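Local coordinates for protein Pcdhgb2 (Mus musculus, PDB 5SZR) that probably acts as a calcium-dependent cell-adhesion protein and may help establish and maintain specific neuronal connections in the brain, at residues D144-V149 / N163-V168; D8-T13 / S92-Q97. All blocks are in the same frame, centred on the assembly; numbering follows the deposited sequence.

Interaction 1: residues D144-V149 / N163-V168; sequences DVYCHV and NYYKLV
Two strands from the opposed sheets of one cadherin beta-sandwich meet here, and Tyr165 reaching across to Cys147 carries most of the contact. Strand 145-149 is an edge strand of the sheet that also holds 180-189, strand 164-168 belongs to the sheet built on 128-135 and 155-159, and the two run nearly parallel, 6° apart, with their axes 8.9 Å apart. That spacing is side-chain packing, too wide for backbone pairing. The phenol of Tyr165 has CG anti to its own carbonyl carbon (chi1 -62°), and Cys147 CB sits over one face of the ring, off-centre toward the rim, 4.1 Å from the ring centroid in a CH-pi contact. Cys147 SG approaches the same ring obliquely, nearest at Tyr165 CE2 (3.8 Å), a sulfur-aromatic contact. At the far end of the phenol, Cys147 N gives Tyr165 OH a weak hydrogen bond of 3.3 Å, so the hydroxyl finds a backbone partner in the opposite strand. The side chains of Tyr146 and Tyr165 cross at about a right angle, with Tyr146 CD1 3.8 Å from Tyr165 OH; the Tyr146 ring itself takes a cation-pi contact from Arg190. Further along, Val149 CG2 meets Leu167 CD1 at 3.9 Å, and Leu157 packs against both residues. At the other end one water bridges the strands: it accepts from Val145 N at 2.9 Å and donates to Asn163 OD1 at 3.0 Å. Val145 also lies beside Asp136 and Asp189, two ligands of a bound calcium ion, which places the water-bridged end next to the metal site. Face-to-face packing of two sheets, to which Tyr165 and Cys147 contribute here, is typical of the Greek-key beta-sandwich of a cadherin repeat.

Interaction 2: residues D8-T13 / S92-Q97; sequences DVFSVT and SHCSIQ
Gln97 and Phe10 have the most surface buried where strand 9-13 lies alongside strand 92-97 as a parallel pair. Phe10 is held by both its backbone N and its O: the N donates to Ser95 O (2.8 Å), and the O accepts from Gln97 N (2.8 Å). Ser95 N to Asp8 O and Val12 N to Gln97 O, the latter longer at 3.3 Å, continue the ladder. Phe10 CG lies anti to the carbonyl carbon (chi1 -57°), beside the backbone N; the edge of the ring meets Cys94 SG, 3.8 Å from Phe10 CE2, while Phe10 CB and CD2 lie 3.9 and 4.0 Å from Ile96 CG1. Leu25 and Val27 also touch Phe10 and Ile96. An alanine here would probably leave Cys94 SG without its aromatic neighbour and open a gap where the ring lay beside Ile96 CG1. On the other face, the Gln97 chain runs extended beyond CG and brings NE2 to 3.4 Å from Val9 CG1; Ser95, on this face too, sends its hydroxyl to Asn81 OD1. An N-terminal edge strand running parallel to the last strand of its domain, in an otherwise antiparallel sheet, is characteristic of the cadherin beta-sandwich.

Overall arrangement
The two contacts belong to successive cadherin repeats, their centres 45 Å apart and their nearest atoms about 21 Å apart. Both are partly buried. Interaction 2 pairs neighbouring strands at a sheet edge, nearer the surface, with two of nine touching residues buried and four exposed; backbone hydrogen bonds do the joining. Interaction 1 spans the space between two sheets and lies more in the core, three of seven buried and one exposed; side chains do the work and its one direct hydrogen bond is weak. It buries less surface, 230 against 421 Å², and one end lies close to bound calcium, while interaction 2 is remote from the metal sites. Both feature a cysteine sulfur beside an aromatic ring, oblique in interaction 1, edge-on in interaction 2.

Interaction 1: residues D144-V149 / N163-V168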
ATOM      1  N   ASP A 144      29.471  -2.948  35.400  1.00 81.14           N
ATOM      2  CA  ASP A 144      28.209  -3.680  35.356  1.00 83.23           C
ATOM      3  C   ASP A 144      27.246  -2.925  34.444  1.00 82.61           C
ATOM      4  O   ASP A 144      26.784  -1.832  34.788  1.00 83.64           O
ATOM      5  CB  ASP A 144      27.633  -3.836  36.759  1.00 87.91           C
ATOM      6  CG  ASP A 144      26.790  -5.086  36.907  1.00 91.87           C
ATOM      7  OD1 ASP A 144      27.214  -6.153  36.414  1.00 91.39           O
ATOM      8  OD2 ASP A 144      25.705  -5.003  37.519  1.00 97.78           O
ATOM      9  N   VAL A 145      26.941  -3.509  33.284  1.00 80.07           N
ATOM     10  CA  VAL A 145      26.140  -2.859  32.253  1.00 78.08           C
ATOM     11  C   VAL A 145      24.797  -3.565  32.132  1.00 81.09           C
ATOM     12  O   VAL A 145      24.698  -4.787  32.293  1.00 81.83           O
ATOM     13  CB  VAL A 145      26.872  -2.853  30.894  1.00 72.40           C
ATOM     14  CG1 VAL A 145      26.082  -2.065  29.848  1.00 70.39           C
ATOM     15  CG2 VAL A 145      28.265  -2.292  31.046  1.00 69.61           C
ATOM     16  N   TYR A 146      23.758  -2.785  31.841  1.00 83.60           N
ATOM     17  CA  TYR A 146      22.437  -3.321  31.549  1.00 85.96           C
ATOM     18  C   TYR A 146      21.823  -2.552  30.389  1.00 84.73           C
ATOM     19  O   TYR A 146      22.052  -1.350  30.228  1.00 84.43           O
ATOM     20  CB  TYR A 146      21.520  -3.266  32.773  1.00 92.39           C
ATOM     21  CG  TYR A 146      21.925  -4.238  33.855  1.00 98.00           C
ATOM     22  CD1 TYR A 146      21.376  -5.513  33.912  1.00 99.80           C
ATOM     23  CD2 TYR A 146      22.869  -3.887  34.811  1.00101.57           C
ATOM     24  CE1 TYR A 146      21.749  -6.408  34.900  1.00103.45           C
ATOM     25  CE2 TYR A 146      23.247  -4.772  35.801  1.00104.31           C
ATOM     26  CZ  TYR A 146      22.685  -6.030  35.843  1.00105.33           C
ATOM     27  OH  TYR A 146      23.061  -6.915  36.824  1.00107.59           O
ATOM     28  N   CYS A 147      21.043  -3.263  29.579  1.00 82.53           N
ATOM     29  CA  CYS A 147      20.475  -2.722  28.356  1.00 81.22           C
ATOM     30  C   CYS A 147      18.959  -2.642  28.444  1.00 83.51           C
ATOM     31  O   CYS A 147      18.312  -3.361  29.210  1.00 85.77           O
ATOM     32  CB  CYS A 147      20.856  -3.576  27.148  1.00 80.00           C
ATOM     33  SG  CYS A 147      22.596  -3.605  26.773  1.00 81.67           S
ATOM     34  N   HIS A 148      18.403  -1.751  27.629  1.00 83.52           N
ATOM     35  CA  HIS A 148      16.969  -1.667  27.413  1.00 84.12           C
ATOM     36  C   HIS A 148      16.741  -1.016  26.058  1.00 79.14           C
ATOM     37  O   HIS A 148      17.637  -0.378  25.498  1.00 77.80           O
ATOM     38  CB  HIS A 148      16.262  -0.885  28.529  1.00 90.09           C
ATOM     39  CG  HIS A 148      16.592   0.574  28.553  1.00 93.95           C
ATOM     40  ND1 HIS A 148      17.854   1.058  28.284  1.00 93.95           N
ATOM     41  CD2 HIS A 148      15.822   1.658  28.811  1.00 98.04           C
ATOM     42  CE1 HIS A 148      17.849   2.376  28.382  1.00 97.14           C
ATOM     43  NE2 HIS A 148      16.628   2.764  28.699  1.00100.86           N
ATOM     44  N   VAL A 149      15.535  -1.198  25.534  1.00 75.86           N
ATOM     45  CA  VAL A 149      15.149  -0.676  24.229  1.00 70.15           C
ATOM     46  C   VAL A 149      14.318   0.580  24.435  1.00 70.80           C
ATOM     47  O   VAL A 149      13.467   0.634  25.330  1.00 71.50           O
ATOM     48  CB  VAL A 149      14.367  -1.734  23.428  1.00 69.76           C
ATOM     49  CG1 VAL A 149      13.818  -1.147  22.125  1.00 69.70           C
ATOM     50  CG2 VAL A 149      15.252  -2.928  23.140  1.00 67.88           C
ATOM     51  N   ASN A 163      25.315 -10.228  30.312  1.00 82.76           N
ATOM     52  CA  ASN A 163      25.905  -9.449  29.223  1.00 79.18           C
ATOM     53  C   ASN A 163      25.485  -9.941  27.843  1.00 73.53           C
ATOM     54  O   ASN A 163      26.034  -9.471  26.838  1.00 71.71           O
ATOM     55  CB  ASN A 163      27.436  -9.412  29.292  1.00 80.44           C
ATOM     56  CG  ASN A 163      27.947  -9.041  30.664  1.00 84.34           C
ATOM     57  OD1 ASN A 163      27.338  -8.233  31.366  1.00 87.12           O
ATOM     58  ND2 ASN A 163      29.066  -9.638  31.062  1.00 85.53           N
ATOM     59  N   TYR A 164      24.527 -10.861  27.752  1.00 71.57           N
ATOM     60  CA  TYR A 164      24.054 -11.374  26.469  1.00 69.16           C
ATOM     61  C   TYR A 164      22.544 -11.200  26.368  1.00 66.62           C
ATOM     62  O   TYR A 164      21.803 -11.599  27.275  1.00 67.70           O
ATOM     63  CB  TYR A 164      24.434 -12.846  26.287  1.00 70.34           C
ATOM     64  CG  TYR A 164      25.915 -13.058  26.077  1.00 71.32           C
ATOM     65  CD1 TYR A 164      26.462 -13.060  24.799  1.00 70.69           C
ATOM     66  CD2 TYR A 164      26.769 -13.246  27.155  1.00 72.13           C
ATOM     67  CE1 TYR A 164      27.818 -13.248  24.603  1.00 71.29           C
ATOM     68  CE2 TYR A 164      28.121 -13.434  26.969  1.00 72.69           C
ATOM     69  CZ  TYR A 164      28.640 -13.436  25.693  1.00 72.97           C
ATOM     70  OH  TYR A 164      29.989 -13.621  25.510  1.00 75.72           O
ATOM     71  N   TYR A 165      22.093 -10.609  25.266  1.00 63.67           N
ATOM     72  CA  TYR A 165      20.679 -10.351  25.048  1.00 62.06           C
ATOM     73  C   TYR A 165      20.260 -10.842  23.671  1.00 59.90           C
ATOM     74  O   TYR A 165      21.065 -10.900  22.737  1.00 56.50           O
ATOM     75  CB  TYR A 165      20.343  -8.855  25.166  1.00 62.21           C
ATOM     76  CG  TYR A 165      20.619  -8.235  26.520  1.00 64.82           C
ATOM     77  CD1 TYR A 165      19.624  -8.154  27.486  1.00 65.40           C
ATOM     78  CD2 TYR A 165      21.867  -7.711  26.824  1.00 65.58           C
ATOM     79  CE1 TYR A 165      19.866  -7.578  28.715  1.00 66.34           C
ATOM     80  CE2 TYR A 165      22.120  -7.136  28.053  1.00 68.52           C
ATOM     81  CZ  TYR A 165      21.117  -7.069  28.996  1.00 70.14           C
ATOM     82  OH  TYR A 165      21.371  -6.494  30.228  1.00 74.42           O
ATOM     83  N   LYS A 166      18.983 -11.194  23.557  1.00 61.72           N
ATOM     84  CA  LYS A 166      18.341 -11.444  22.275  1.00 62.29           C
ATOM     85  C   LYS A 166      17.251 -10.400  22.093  1.00 62.02           C
ATOM     86  O   LYS A 166      16.384 -10.249  22.960  1.00 64.70           O
ATOM     87  CB  LYS A 166      17.756 -12.857  22.201  1.00 65.90           C
ATOM     88  CG  LYS A 166      18.799 -13.951  22.131  1.00 70.90           C
ATOM     89  CD  LYS A 166      18.163 -15.315  21.935  1.00 77.36           C
ATOM     90  CE  LYS A 166      19.186 -16.428  22.119  1.00 84.39           C
ATOM     91  NZ  LYS A 166      18.606 -17.768  21.831  1.00 91.06           N
ATOM     92  N   LEU A 167      17.320  -9.663  20.987  1.00 58.30           N
ATOM     93  CA  LEU A 167      16.253  -8.745  20.610  1.00 57.67           C
ATOM     94  C   LEU A 167      15.182  -9.528  19.865  1.00 56.78           C
ATOM     95  O   LEU A 167      15.454 -10.103  18.804  1.00 57.50           O
ATOM     96  CB  LEU A 167      16.801  -7.614  19.744  1.00 56.66           C
ATOM     97  CG  LEU A 167      15.793  -6.535  19.339  1.00 57.21           C
ATOM     98  CD1 LEU A 167      15.279  -5.800  20.572  1.00 58.44           C
ATOM     99  CD2 LEU A 167      16.415  -5.563  18.350  1.00 56.16           C
ATOM    100  N   VAL A 168      13.969  -9.565  20.417  1.00 56.10           N
ATOM    101  CA  VAL A 168      12.905 -10.394  19.873  1.00 57.57           C
ATOM    102  C   VAL A 168      11.664  -9.547  19.611  1.00 58.53           C
ATOM    103  O   VAL A 168      11.446  -8.506  20.234  1.00 58.64           O
ATOM    104  CB  VAL A 168      12.554 -11.572  20.805  1.00 59.24           C
ATOM    105  CG1 VAL A 168      13.813 -12.347  21.177  1.00 58.49           C
ATOM    106  CG2 VAL A 168      11.824 -11.076  22.045  1.00 56.16           C
TER
HETATM  107  O   HOH W   1      28.514  -5.864  32.733  1.00 63.82           O

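Interaction 2: residues D8-T13 / S92-Q97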
ATOM      1  N   ASP A   8      59.408  -0.087  57.461  1.00 58.60           N
ATOM      2  CA  ASP A   8      59.924  -0.701  56.243  1.00 58.64           C
ATOM      3  C   ASP A   8      58.965  -0.547  55.066  1.00 55.99           C
ATOM      4  O   ASP A   8      59.406  -0.276  53.944  1.00 56.02           O
ATOM      5  CB  ASP A   8      60.241  -2.176  56.488  1.00 59.47           C
ATOM      6  CG  ASP A   8      61.389  -2.364  57.459  1.00 63.06           C
ATOM      7  OD1 ASP A   8      62.168  -1.404  57.648  1.00 63.77           O
ATOM      8  OD2 ASP A   8      61.517  -3.467  58.030  1.00 64.70           O
ATOM      9  N   VAL A   9      57.661  -0.705  55.289  1.00 55.38           N
ATOM     10  CA  VAL A   9      56.687  -0.773  54.197  1.00 53.62           C
ATOM     11  C   VAL A   9      55.580   0.245  54.446  1.00 52.63           C
ATOM     12  O   VAL A   9      54.867   0.159  55.453  1.00 52.63           O
ATOM     13  CB  VAL A   9      56.091  -2.181  54.044  1.00 52.83           C
ATOM     14  CG1 VAL A   9      55.149  -2.224  52.851  1.00 52.62           C
ATOM     15  CG2 VAL A   9      57.195  -3.215  53.894  1.00 53.88           C
ATOM     16  N   PHE A  10      55.440   1.199  53.530  1.00 53.19           N
ATOM     17  CA  PHE A  10      54.351   2.163  53.528  1.00 56.55           C
ATOM     18  C   PHE A  10      53.303   1.747  52.497  1.00 56.76           C
ATOM     19  O   PHE A  10      53.629   1.146  51.470  1.00 56.68           O
ATOM     20  CB  PHE A  10      54.858   3.573  53.198  1.00 58.25           C
ATOM     21  CG  PHE A  10      55.932   4.084  54.127  1.00 60.31           C
ATOM     22  CD1 PHE A  10      55.615   4.936  55.174  1.00 61.99           C
ATOM     23  CD2 PHE A  10      57.262   3.735  53.936  1.00 60.48           C
ATOM     24  CE1 PHE A  10      56.603   5.418  56.026  1.00 64.21           C
ATOM     25  CE2 PHE A  10      58.250   4.211  54.781  1.00 62.86           C
ATOM     26  CZ  PHE A  10      57.921   5.055  55.826  1.00 64.09           C
ATOM     27  N   SER A  11      52.040   2.076  52.770  1.00 58.75           N
ATOM     28  CA  SER A  11      50.939   1.762  51.860  1.00 61.60           C
ATOM     29  C   SER A  11      50.104   3.011  51.619  1.00 63.50           C
ATOM     30  O   SER A  11      49.630   3.637  52.573  1.00 68.32           O
ATOM     31  CB  SER A  11      50.060   0.636  52.412  1.00 63.96           C
ATOM     32  OG  SER A  11      50.738  -0.607  52.378  1.00 69.70           O
ATOM     33  N   VAL A  12      49.928   3.370  50.346  1.00 59.44           N
ATOM     34  CA  VAL A  12      49.078   4.485  49.948  1.00 60.08           C
ATOM     35  C   VAL A  12      48.174   4.029  48.811  1.00 59.34           C
ATOM     36  O   VAL A  12      48.513   3.112  48.055  1.00 59.38           O
ATOM     37  CB  VAL A  12      49.896   5.727  49.522  1.00 58.63           C
ATOM     38  CG1 VAL A  12      50.751   6.228  50.667  1.00 56.77           C
ATOM     39  CG2 VAL A  12      50.753   5.416  48.304  1.00 58.77           C
ATOM     40  N   THR A  13      47.012   4.669  48.698  1.00 59.97           N
ATOM     41  CA  THR A  13      46.085   4.434  47.597  1.00 59.62           C
ATOM     42  C   THR A  13      45.906   5.717  46.796  1.00 58.89           C
ATOM     43  O   THR A  13      45.874   6.815  47.359  1.00 58.33           O
ATOM     44  CB  THR A  13      44.712   3.947  48.083  1.00 60.78           C
ATOM     45  OG1 THR A  13      44.016   5.023  48.725  1.00 63.54           O
ATOM     46  CG2 THR A  13      44.856   2.785  49.051  1.00 58.39           C
ATOM     47  N   SER A  92      70.070   2.384  53.700  1.00 93.79           N
ATOM     48  CA  SER A  92      68.867   1.738  54.202  1.00 87.94           C
ATOM     49  C   SER A  92      67.779   1.808  53.141  1.00 82.49           C
ATOM     50  O   SER A  92      67.779   2.691  52.278  1.00 81.89           O
ATOM     51  CB  SER A  92      68.371   2.381  55.504  1.00 86.15           C
ATOM     52  OG  SER A  92      69.121   1.920  56.610  1.00 88.99           O
ATOM     53  N   HIS A  93      66.841   0.866  53.218  1.00 79.19           N
ATOM     54  CA  HIS A  93      65.803   0.718  52.209  1.00 75.60           C
ATOM     55  C   HIS A  93      64.429   0.678  52.858  1.00 69.80           C
ATOM     56  O   HIS A  93      64.278   0.267  54.013  1.00 69.98           O
ATOM     57  CB  HIS A  93      66.002  -0.557  51.379  1.00 80.28           C
ATOM     58  CG  HIS A  93      67.406  -0.760  50.905  1.00 87.23           C
ATOM     59  ND1 HIS A  93      68.355  -1.421  51.655  1.00 92.22           N
ATOM     60  CD2 HIS A  93      68.022  -0.391  49.757  1.00 90.13           C
ATOM     61  CE1 HIS A  93      69.496  -1.450  50.990  1.00 96.30           C
ATOM     62  NE2 HIS A  93      69.322  -0.831  49.836  1.00 95.26           N
ATOM     63  N   CYS A  94      63.428   1.116  52.098  1.00 64.86           N
ATOM     64  CA  CYS A  94      62.034   0.942  52.474  1.00 62.78           C
ATOM     65  C   CYS A  94      61.214   0.767  51.205  1.00 58.96           C
ATOM     66  O   CYS A  94      61.654   1.119  50.106  1.00 59.56           O
ATOM     67  CB  CYS A  94      61.509   2.122  53.295  1.00 63.91           C
ATOM     68  SG  CYS A  94      61.105   3.581  52.318  1.00 63.72           S
ATOM     69  N   SER A  95      60.014   0.214  51.362  1.00 55.01           N
ATOM     70  CA  SER A  95      59.129  -0.046  50.237  1.00 55.46           C
ATOM     71  C   SER A  95      57.805   0.682  50.422  1.00 57.29           C
ATOM     72  O   SER A  95      57.336   0.882  51.548  1.00 59.13           O
ATOM     73  CB  SER A  95      58.872  -1.547  50.054  1.00 52.01           C
ATOM     74  OG  SER A  95      60.005  -2.188  49.497  1.00 52.70           O
ATOM     75  N   ILE A  96      57.211   1.078  49.301  1.00 53.80           N
ATOM     76  CA  ILE A  96      55.949   1.805  49.279  1.00 54.17           C
ATOM     77  C   ILE A  96      55.049   1.114  48.266  1.00 54.60           C
ATOM     78  O   ILE A  96      55.302   1.184  47.057  1.00 55.44           O
ATOM     79  CB  ILE A  96      56.139   3.282  48.920  1.00 55.39           C
ATOM     80  CG1 ILE A  96      57.059   3.947  49.942  1.00 59.34           C
ATOM     81  CG2 ILE A  96      54.794   3.993  48.856  1.00 53.46           C
ATOM     82  CD1 ILE A  96      57.802   5.117  49.397  1.00 61.35           C
ATOM     83  N   GLN A  97      54.009   0.446  48.751  1.00 53.65           N
ATOM     84  CA  GLN A  97      53.079  -0.277  47.892  1.00 55.15           C
ATOM     85  C   GLN A  97      51.917   0.648  47.558  1.00 56.42           C
ATOM     86  O   GLN A  97      51.123   1.004  48.437  1.00 57.81           O
ATOM     87  CB  GLN A  97      52.607  -1.556  48.573  1.00 54.94           C
ATOM     88  CG  GLN A  97      53.721  -2.563  48.739  1.00 58.31           C
ATOM     89  CD  GLN A  97      53.258  -3.848  49.372  1.00 63.02           C
ATOM     90  OE1 GLN A  97      52.329  -4.496  48.885  1.00 68.66           O
ATOM     91  NE2 GLN A  97      53.904  -4.229  50.464  1.00 61.81           N
TER